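Topoisomerase I-like protein (Leishmania donovani, PDB 2B9S) relaxes supercoiled DNA as the large subunit of a heterodimeric type IB topoisomerase, gripping duplex DNA while the small subunit supplies the catalytic tyrosine. Local coordinates at a contact of chain A with DNA and the interface of chains A and B. Residues are numbered along the deposited sequence; one frame, centred on the assembly and turned at random. Chains: chain A, topoisomerase I-like protein; chain B, DNA topoisomerase I-like protein.

Contact 1: a contact of chain A with DNA. Residues chain A 290-293, 370, 381-383. With nucleotides of chain C.
Two flat carboxamides, those of A:Asn293 and A:Asn370, each hold a phosphate oxygen in their own plane. A:Asn293 ND2 donates to OP2 of DT16 of chain C, 3.0 Å away and 5° out of the amide plane, and the backbone N of the same residue reaches that oxygen, so one residue grips it twice. A:Asn370 ND2 meets OP2 of DC17 of chain C at 2.9 Å, nearly straight (163° at H). The other end of this amide is fixed: A:Ala382 N donates to A:Asn370 OD1 (2.9 Å) in the carbonyl plane, a second-shell bond that sets the flip. The remaining phosphate oxygens are taken by A:Gly292 N, 2.8 Å from OP1 of DT16, and by A:Ser381 OG and A:Lys383 N, both on OP1 of DC17. A:Ser381 OG stands between its backbone N and carbonyl carbon (chi1 71°), 2.8 Å from that oxygen. Between the phosphates, A:Val291 CG1 lies 3.3 Å from OP2 of DC17, and a water links this oxygen to A:Asn293 ND2. All these bonds end on phosphates and none on bases, which fits binding with little dependence on sequence. The site fixes two consecutive phosphates, beside A:Arg290 of the vanadate pocket.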
# COMPACT_ATOMS: atom_id res chain seq x y z
N ARG A 290 0.62 -8.49 -11.28
CA ARG A 290 -0.28 -7.35 -11.24
C ARG A 290 -0.49 -6.88 -12.68
O ARG A 290 0.37 -7.07 -13.53
CB ARG A 290 0.27 -6.23 -10.36
CG ARG A 290 0.58 -6.66 -8.93
CD ARG A 290 1.41 -5.61 -8.28
NE ARG A 290 1.81 -5.86 -6.90
CZ ARG A 290 3.02 -6.24 -6.52
NH1 ARG A 290 3.94 -6.51 -7.42
NH2 ARG A 290 3.31 -6.37 -5.22
N VAL A 291 -1.65 -6.27 -12.93
CA VAL A 291 -2.11 -5.85 -14.24
C VAL A 291 -1.22 -4.79 -14.93
O VAL A 291 -1.13 -4.74 -16.15
CB VAL A 291 -3.60 -5.35 -14.14
CG1 VAL A 291 -3.70 -3.90 -13.55
CG2 VAL A 291 -4.36 -5.50 -15.50
N GLY A 292 -0.59 -3.92 -14.15
CA GLY A 292 0.36 -2.94 -14.67
C GLY A 292 -0.24 -1.74 -15.38
O GLY A 292 -0.12 -1.61 -16.60
N ASN A 293 -0.87 -0.85 -14.62
CA ASN A 293 -1.34 0.41 -15.16
C ASN A 293 -0.17 1.34 -15.54
O ASN A 293 0.91 1.28 -14.94
CB ASN A 293 -2.27 1.12 -14.15
CG ASN A 293 -3.68 0.55 -14.17
OD1 ASN A 293 -4.47 0.86 -15.08
ND2 ASN A 293 -4.00 -0.28 -13.17
N ASN A 370 -9.80 -5.81 -18.12
CA ASN A 370 -10.79 -5.94 -17.07
C ASN A 370 -12.23 -5.95 -17.58
O ASN A 370 -13.09 -6.56 -16.95
CB ASN A 370 -10.60 -4.89 -15.97
CG ASN A 370 -9.43 -5.21 -15.06
OD1 ASN A 370 -9.20 -6.36 -14.71
ND2 ASN A 370 -8.71 -4.18 -14.63
N SER A 381 -11.84 -8.99 -12.06
CA SER A 381 -10.79 -8.07 -12.50
C SER A 381 -9.50 -8.78 -12.20
O SER A 381 -9.52 -9.82 -11.56
CB SER A 381 -10.89 -6.71 -11.77
OG SER A 381 -10.50 -6.82 -10.42
N ALA A 382 -8.38 -8.24 -12.69
CA ALA A 382 -7.09 -8.92 -12.61
C ALA A 382 -6.54 -9.17 -11.21
O ALA A 382 -5.78 -10.14 -11.02
CB ALA A 382 -6.03 -8.20 -13.48
N LYS A 383 -6.89 -8.32 -10.25
CA LYS A 383 -6.30 -8.43 -8.90
C LYS A 383 -6.84 -9.67 -8.22
O LYS A 383 -6.18 -10.25 -7.35
CB LYS A 383 -6.50 -7.16 -8.06
CG LYS A 383 -7.92 -6.96 -7.48
CD LYS A 383 -8.04 -5.66 -6.66
CE LYS A 383 -7.51 -5.85 -5.23
NZ LYS A 383 -8.37 -6.78 -4.38
P DT C 16 -1.23 -1.84 -10.87
OP1 DT C 16 -0.73 -3.10 -11.47
OP2 DT C 16 -1.40 -0.61 -11.67
O5' DT C 16 -2.65 -2.10 -10.20
C5' DT C 16 -2.91 -3.19 -9.32
C4' DT C 16 -4.39 -3.08 -8.98
O4' DT C 16 -4.62 -1.86 -8.23
C3' DT C 16 -5.36 -3.03 -10.16
O3' DT C 16 -6.42 -3.97 -9.92
C2' DT C 16 -5.95 -1.62 -10.18
C1' DT C 16 -5.80 -1.21 -8.72
N1 DT C 16 -5.57 0.25 -8.60
C2 DT C 16 -6.47 1.00 -7.91
O2 DT C 16 -7.46 0.53 -7.43
N3 DT C 16 -6.16 2.34 -7.84
C4 DT C 16 -5.05 2.96 -8.38
O4 DT C 16 -4.88 4.16 -8.22
C5 DT C 16 -4.11 2.09 -9.09
C7 DT C 16 -2.82 2.60 -9.73
C6 DT C 16 -4.43 0.80 -9.15
P DC C 17 -7.39 -4.48 -11.08
OP1 DC C 17 -7.93 -5.78 -10.64
OP2 DC C 17 -6.79 -4.37 -12.41
O5' DC C 17 -8.60 -3.47 -11.00
C5' DC C 17 -9.46 -3.37 -9.88
C4' DC C 17 -10.32 -2.16 -10.15
O4' DC C 17 -9.54 -0.96 -9.94
C3' DC C 17 -10.86 -2.04 -11.58
O3' DC C 17 -12.23 -1.74 -11.48
C2' DC C 17 -10.15 -0.82 -12.15
C1' DC C 17 -9.98 0.02 -10.88
N1 DC C 17 -8.98 1.13 -10.99
C2 DC C 17 -9.22 2.31 -10.28
O2 DC C 17 -10.26 2.41 -9.58
N3 DC C 17 -8.31 3.33 -10.38
C4 DC C 17 -7.22 3.19 -11.15
N4 DC C 17 -6.40 4.24 -11.21
C5 DC C 17 -6.95 2.01 -11.89
C6 DC C 17 -7.84 1.01 -11.77
O HOH W 1 -6.54 -1.63 -13.46
O HOH W 2 0.66 1.10 -11.87

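Contact 2: the interface of chains A and B. Residues chain A 394, 398, 412-413, 415-416; chain B 28, 31, 37, 42.
In this heterodimeric type IB topoisomerase, helix 25-34 of the small subunit packs into an apolar angle between helices 384-400 and 411-427 of the large subunit's catalytic core. B:Trp31, which has 112 Å² of its surface hidden by chain A, fills it with its CG anti to the backbone N (chi1 173°). The A:Phe398 ring stacks on the five-membered part of the indole, with centroids 3.8 Å apart and planes 12° from parallel. B:Trp31 CD1 sits over the centre of the phenyl face, while A:Phe398 CE1 comes within 3.5 Å of B:Trp31 CB. The benzo side of the indole points at helix 411-427: CZ2 of B:Trp31 touches CD1 of A:Tyr415 at 3.6 Å, and the carbonyl A:Lys412 O lies in the indole plane, 3.3 Å from B:Trp31 CH2. A:Phe416, whose CG is also anti to its backbone N, points its tip between two isoleucines. Its CZ is 3.6 Å from B:Ile42 CG2, on the loop that follows 3-10 helix 39-41, and B:Ile28 CG1 approaches the ring edge in plane, 3.8 Å from CZ of A:Phe416. Further along, A:Leu413 CD2 meets B:Val37 CG1 at 3.8 Å.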
# COMPACT_ATOMS: atom_id res chain seq x y z
N LEU A 394 -2.33 -22.27 -0.88
CA LEU A 394 -2.29 -22.76 0.50
C LEU A 394 -3.23 -23.96 0.68
O LEU A 394 -2.87 -24.95 1.32
CB LEU A 394 -2.61 -21.64 1.50
CG LEU A 394 -2.21 -21.91 2.96
CD1 LEU A 394 -0.71 -21.82 3.13
CD2 LEU A 394 -2.89 -20.97 3.95
N PHE A 398 -2.06 -27.84 1.80
CA PHE A 398 -2.65 -28.50 2.97
C PHE A 398 -3.29 -29.84 2.55
O PHE A 398 -3.17 -30.84 3.26
CB PHE A 398 -3.71 -27.62 3.66
CG PHE A 398 -3.15 -26.46 4.45
CD1 PHE A 398 -3.98 -25.39 4.81
CD2 PHE A 398 -1.81 -26.41 4.84
CE1 PHE A 398 -3.50 -24.31 5.55
CE2 PHE A 398 -1.31 -25.31 5.58
CZ PHE A 398 -2.16 -24.27 5.93
N LYS A 412 4.73 -28.56 13.33
CA LYS A 412 3.57 -28.29 12.48
C LYS A 412 3.53 -26.81 12.05
O LYS A 412 2.90 -26.48 11.04
CB LYS A 412 2.26 -28.72 13.18
N LEU A 413 4.23 -25.95 12.80
CA LEU A 413 4.38 -24.54 12.46
C LEU A 413 5.45 -24.32 11.40
O LEU A 413 5.26 -23.52 10.49
CB LEU A 413 4.70 -23.70 13.69
CG LEU A 413 3.60 -23.29 14.68
CD1 LEU A 413 4.23 -22.70 15.93
CD2 LEU A 413 2.63 -22.29 14.05
N TYR A 415 6.10 -26.35 9.20
CA TYR A 415 5.32 -26.80 8.05
C TYR A 415 4.39 -25.69 7.52
O TYR A 415 4.18 -25.57 6.31
CB TYR A 415 4.51 -28.05 8.45
CG TYR A 415 3.40 -28.42 7.49
CD1 TYR A 415 2.13 -27.89 7.66
CD2 TYR A 415 3.63 -29.30 6.43
CE1 TYR A 415 1.10 -28.21 6.78
CE2 TYR A 415 2.60 -29.64 5.55
CZ TYR A 415 1.33 -29.09 5.74
OH TYR A 415 0.28 -29.40 4.90
N PHE A 416 3.82 -24.91 8.44
CA PHE A 416 3.05 -23.75 8.04
C PHE A 416 3.93 -22.67 7.39
O PHE A 416 3.64 -22.21 6.28
CB PHE A 416 2.29 -23.16 9.23
CG PHE A 416 1.40 -22.03 8.86
CD1 PHE A 416 1.87 -20.72 8.92
CD2 PHE A 416 0.11 -22.27 8.41
CE1 PHE A 416 1.06 -19.67 8.55
CE2 PHE A 416 -0.71 -21.22 8.03
CZ PHE A 416 -0.24 -19.92 8.10
N ILE B 28 -6.49 -20.66 6.93
CA ILE B 28 -5.59 -20.73 8.07
C ILE B 28 -6.30 -21.21 9.35
O ILE B 28 -5.84 -22.14 10.02
CB ILE B 28 -4.88 -19.37 8.28
CG1 ILE B 28 -3.86 -19.16 7.16
CG2 ILE B 28 -4.19 -19.30 9.63
CD1 ILE B 28 -3.36 -17.75 7.03
N TRP B 31 -7.38 -25.08 9.31
CA TRP B 31 -6.25 -25.98 9.44
C TRP B 31 -5.67 -25.92 10.85
O TRP B 31 -5.25 -26.94 11.39
CB TRP B 31 -5.20 -25.65 8.35
CG TRP B 31 -3.90 -26.40 8.49
CD1 TRP B 31 -3.53 -27.54 7.82
CD2 TRP B 31 -2.79 -26.04 9.32
NE1 TRP B 31 -2.26 -27.91 8.20
CE2 TRP B 31 -1.78 -27.01 9.12
CE3 TRP B 31 -2.56 -24.99 10.22
CZ2 TRP B 31 -0.56 -26.96 9.78
CZ3 TRP B 31 -1.34 -24.95 10.89
CH2 TRP B 31 -0.36 -25.93 10.67
N VAL B 37 -3.32 -26.45 16.42
CA VAL B 37 -2.32 -25.39 16.56
C VAL B 37 -3.02 -24.11 17.06
O VAL B 37 -4.03 -23.70 16.51
CB VAL B 37 -1.54 -25.10 15.23
CG1 VAL B 37 -0.42 -24.11 15.46
CG2 VAL B 37 -0.97 -26.38 14.64
N ILE B 42 0.22 -17.86 14.75
CA ILE B 42 0.12 -17.56 13.32
C ILE B 42 -0.39 -16.11 13.10
O ILE B 42 0.23 -15.34 12.35
CB ILE B 42 -0.78 -18.59 12.58
CG1 ILE B 42 -0.10 -19.97 12.57
CG2 ILE B 42 -1.08 -18.14 11.16
CD1 ILE B 42 -1.06 -21.13 12.45

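Contact 3: the interface of chains A and B. Residues chain A 246, 249-250, 387-388, 390-391, 394, 423; chain B 21-25, 27, 62.
The tight part of this subunit interface is the C-terminal residue B:Phe62, whose ring (chi1 -177°) is sandwiched between two aliphatic groups. A:Ser391 CB lies over one face, 3.7 Å from the ring centroid, and A:Arg250 CG over the other, while B:Asp24 OD2 lies at the ring edge in plane. A:Arg250 then bends at chi3 (85°), so that its NE donates to the terminal carboxylate oxygen B:Phe62 OXT at 3.1 Å, exactly in the guanidinium plane and almost straight. Opposite charges may strengthen this bond. A:Ser391 OG is gripped as well: it accepts from B:Asp24 N at 2.8 Å and donates to B:Tyr22 O at 3.2 Å on a carbonyl lone pair, two bonds that fix its rotation. The same turn of chain B covers A:Phe246: B:Asp24 CA lies over its face and the aspartate carboxylate stacks over the ring, the planes 29° apart, while B:Pro25 CD reaches A:Phe246 CE1 at 3.6 Å. Looser spots lie away from B:Phe62: a water bridges A:Thr387 OG1 to B:Asn21 O, 2.7 Å from the latter, and elsewhere A:Val423 CG1 stays 4.0 Å from B:Ile23 CG1. B:Tyr22, the nucleophilic tyrosine of the SKxxY motif, is held here by its backbone and CB. The site joins the segment between small-subunit helices 16-21 and 25-34, plus the chain end, to large-subunit helices 236-266 and 384-400, with helix 411-427 at the margin.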
# COMPACT_ATOMS: atom_id res chain seq x y z
N PHE A 246 -12.76 -12.17 -0.68
CA PHE A 246 -12.41 -13.59 -0.70
C PHE A 246 -13.49 -14.46 -1.32
O PHE A 246 -13.19 -15.48 -1.94
CB PHE A 246 -12.01 -14.09 0.68
CG PHE A 246 -10.67 -13.62 1.11
CD1 PHE A 246 -10.53 -12.75 2.18
CD2 PHE A 246 -9.53 -14.03 0.42
CE1 PHE A 246 -9.28 -12.32 2.58
CE2 PHE A 246 -8.26 -13.58 0.81
CZ PHE A 246 -8.15 -12.73 1.89
N ALA A 249 -12.82 -14.43 -5.10
CA ALA A 249 -11.72 -15.35 -5.43
C ALA A 249 -12.17 -16.83 -5.51
O ALA A 249 -11.72 -17.57 -6.40
CB ALA A 249 -10.56 -15.18 -4.45
N ARG A 250 -13.05 -17.22 -4.57
CA ARG A 250 -13.73 -18.54 -4.53
C ARG A 250 -14.66 -18.76 -5.72
O ARG A 250 -14.78 -19.89 -6.21
CB ARG A 250 -14.53 -18.70 -3.23
CG ARG A 250 -13.70 -18.81 -1.98
CD ARG A 250 -14.55 -18.95 -0.71
NE ARG A 250 -14.94 -20.35 -0.45
CZ ARG A 250 -15.86 -20.74 0.44
NH1 ARG A 250 -16.52 -19.87 1.18
NH2 ARG A 250 -16.12 -22.03 0.58
N THR A 387 -5.38 -12.89 -5.47
CA THR A 387 -6.07 -13.42 -4.29
C THR A 387 -6.39 -14.91 -4.45
O THR A 387 -6.19 -15.70 -3.52
CB THR A 387 -7.42 -12.68 -4.04
OG1 THR A 387 -7.19 -11.27 -4.03
CG2 THR A 387 -8.04 -13.09 -2.71
N TYR A 388 -6.92 -15.27 -5.62
CA TYR A 388 -7.21 -16.65 -5.98
C TYR A 388 -5.96 -17.53 -5.93
O TYR A 388 -5.97 -18.61 -5.33
CB TYR A 388 -7.88 -16.73 -7.36
CG TYR A 388 -7.82 -18.11 -7.98
CD1 TYR A 388 -8.74 -19.10 -7.60
CD2 TYR A 388 -6.84 -18.43 -8.92
CE1 TYR A 388 -8.66 -20.38 -8.14
CE2 TYR A 388 -6.76 -19.69 -9.47
CZ TYR A 388 -7.68 -20.67 -9.09
OH TYR A 388 -7.60 -21.93 -9.65
N ALA A 390 -3.05 -17.01 -4.40
CA ALA A 390 -2.42 -17.09 -3.09
C ALA A 390 -3.19 -18.08 -2.21
O ALA A 390 -2.59 -18.91 -1.52
CB ALA A 390 -2.36 -15.72 -2.44
N SER A 391 -4.51 -17.98 -2.27
CA SER A 391 -5.41 -18.78 -1.43
C SER A 391 -5.48 -20.24 -1.88
O SER A 391 -5.46 -21.15 -1.05
CB SER A 391 -6.80 -18.17 -1.40
OG SER A 391 -6.81 -17.08 -0.51
N LEU A 394 -2.33 -22.27 -0.88
CA LEU A 394 -2.29 -22.76 0.50
C LEU A 394 -3.23 -23.96 0.68
O LEU A 394 -2.87 -24.95 1.32
CB LEU A 394 -2.61 -21.64 1.50
CG LEU A 394 -2.21 -21.91 2.96
CD1 LEU A 394 -0.71 -21.82 3.13
CD2 LEU A 394 -2.89 -20.97 3.95
N VAL A 423 3.59 -19.34 -0.93
CA VAL A 423 2.66 -18.25 -1.25
C VAL A 423 3.39 -16.91 -1.47
O VAL A 423 3.15 -16.24 -2.46
CB VAL A 423 1.58 -18.11 -0.13
CG1 VAL A 423 0.60 -16.95 -0.44
CG2 VAL A 423 0.82 -19.43 0.07
N ASN B 21 -3.28 -9.89 3.55
CA ASN B 21 -4.06 -9.34 2.43
C ASN B 21 -4.60 -10.37 1.46
O ASN B 21 -5.62 -10.10 0.81
CB ASN B 21 -3.24 -8.32 1.57
CG ASN B 21 -2.60 -7.20 2.40
OD1 ASN B 21 -3.26 -6.24 2.77
ND2 ASN B 21 -1.32 -7.32 2.67
N TYR B 22 -3.92 -11.50 1.33
CA TYR B 22 -4.05 -12.37 0.16
C TYR B 22 -4.66 -13.76 0.38
O TYR B 22 -5.34 -14.29 -0.50
CB TYR B 22 -2.70 -12.50 -0.56
CG TYR B 22 -2.38 -11.29 -1.43
CD1 TYR B 22 -1.45 -10.35 -1.03
CD2 TYR B 22 -3.07 -11.09 -2.64
CE1 TYR B 22 -1.18 -9.25 -1.81
CE2 TYR B 22 -2.81 -9.98 -3.43
CZ TYR B 22 -1.86 -9.07 -3.02
OH TYR B 22 -1.62 -7.98 -3.82
N ILE B 23 -4.38 -14.37 1.53
CA ILE B 23 -4.89 -15.71 1.87
C ILE B 23 -6.24 -15.59 2.62
O ILE B 23 -6.35 -14.81 3.57
CB ILE B 23 -3.90 -16.47 2.75
CG1 ILE B 23 -2.53 -16.56 2.08
CG2 ILE B 23 -4.45 -17.85 3.08
CD1 ILE B 23 -1.40 -16.84 3.07
N ASP B 24 -7.25 -16.33 2.19
CA ASP B 24 -8.51 -16.39 2.92
C ASP B 24 -8.16 -16.83 4.36
O ASP B 24 -7.51 -17.87 4.56
CB ASP B 24 -9.46 -17.36 2.20
CG ASP B 24 -10.91 -17.23 2.65
OD1 ASP B 24 -11.14 -17.04 3.85
OD2 ASP B 24 -11.82 -17.36 1.80
N PRO B 25 -8.49 -15.99 5.37
CA PRO B 25 -8.07 -16.35 6.74
C PRO B 25 -8.79 -17.60 7.29
O PRO B 25 -8.31 -18.23 8.24
CB PRO B 25 -8.42 -15.10 7.55
CG PRO B 25 -9.45 -14.40 6.76
CD PRO B 25 -9.21 -14.71 5.33
N ILE B 27 -8.99 -20.32 5.62
CA ILE B 27 -8.11 -21.45 5.27
C ILE B 27 -7.13 -21.72 6.43
O ILE B 27 -6.99 -22.85 6.88
CB ILE B 27 -7.32 -21.21 3.95
CG1 ILE B 27 -8.28 -20.95 2.77
CG2 ILE B 27 -6.36 -22.37 3.65
CD1 ILE B 27 -7.58 -20.58 1.48
N PHE B 62 -11.94 -23.71 0.54
CA PHE B 62 -11.89 -22.51 -0.30
C PHE B 62 -12.40 -22.87 -1.69
O PHE B 62 -11.91 -23.83 -2.31
CB PHE B 62 -10.46 -21.94 -0.35
CG PHE B 62 -10.32 -20.66 -1.15
CD1 PHE B 62 -9.92 -20.69 -2.49
CD2 PHE B 62 -10.57 -19.42 -0.56
CE1 PHE B 62 -9.79 -19.51 -3.23
CE2 PHE B 62 -10.45 -18.23 -1.29
CZ PHE B 62 -10.06 -18.28 -2.63
OXT PHE B 62 -13.32 -22.23 -2.22
O HOH W 3 -6.12 -9.85 -1.83

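Contacts 2 and 3 form one continuous subunit interface: their C-alpha centres are about 14 Å apart, both use helices 384-400 and 411-427 of chain A and helix 25-34 of chain B, and A:Leu394 belongs to both. Contact 1 is about 17 Å from contact 3 and 29 Å from contact 2, between C-alpha centres. Its A:Lys383 immediately precedes helix 384-400, so the segment gripping the DNA runs directly into the helix that receives the small subunit. By these distances contact 3, with the nucleophile, lies nearer the DNA-gripping site of contact 1 than contact 2 does, and contact 2 probably stabilises its placement from farther out.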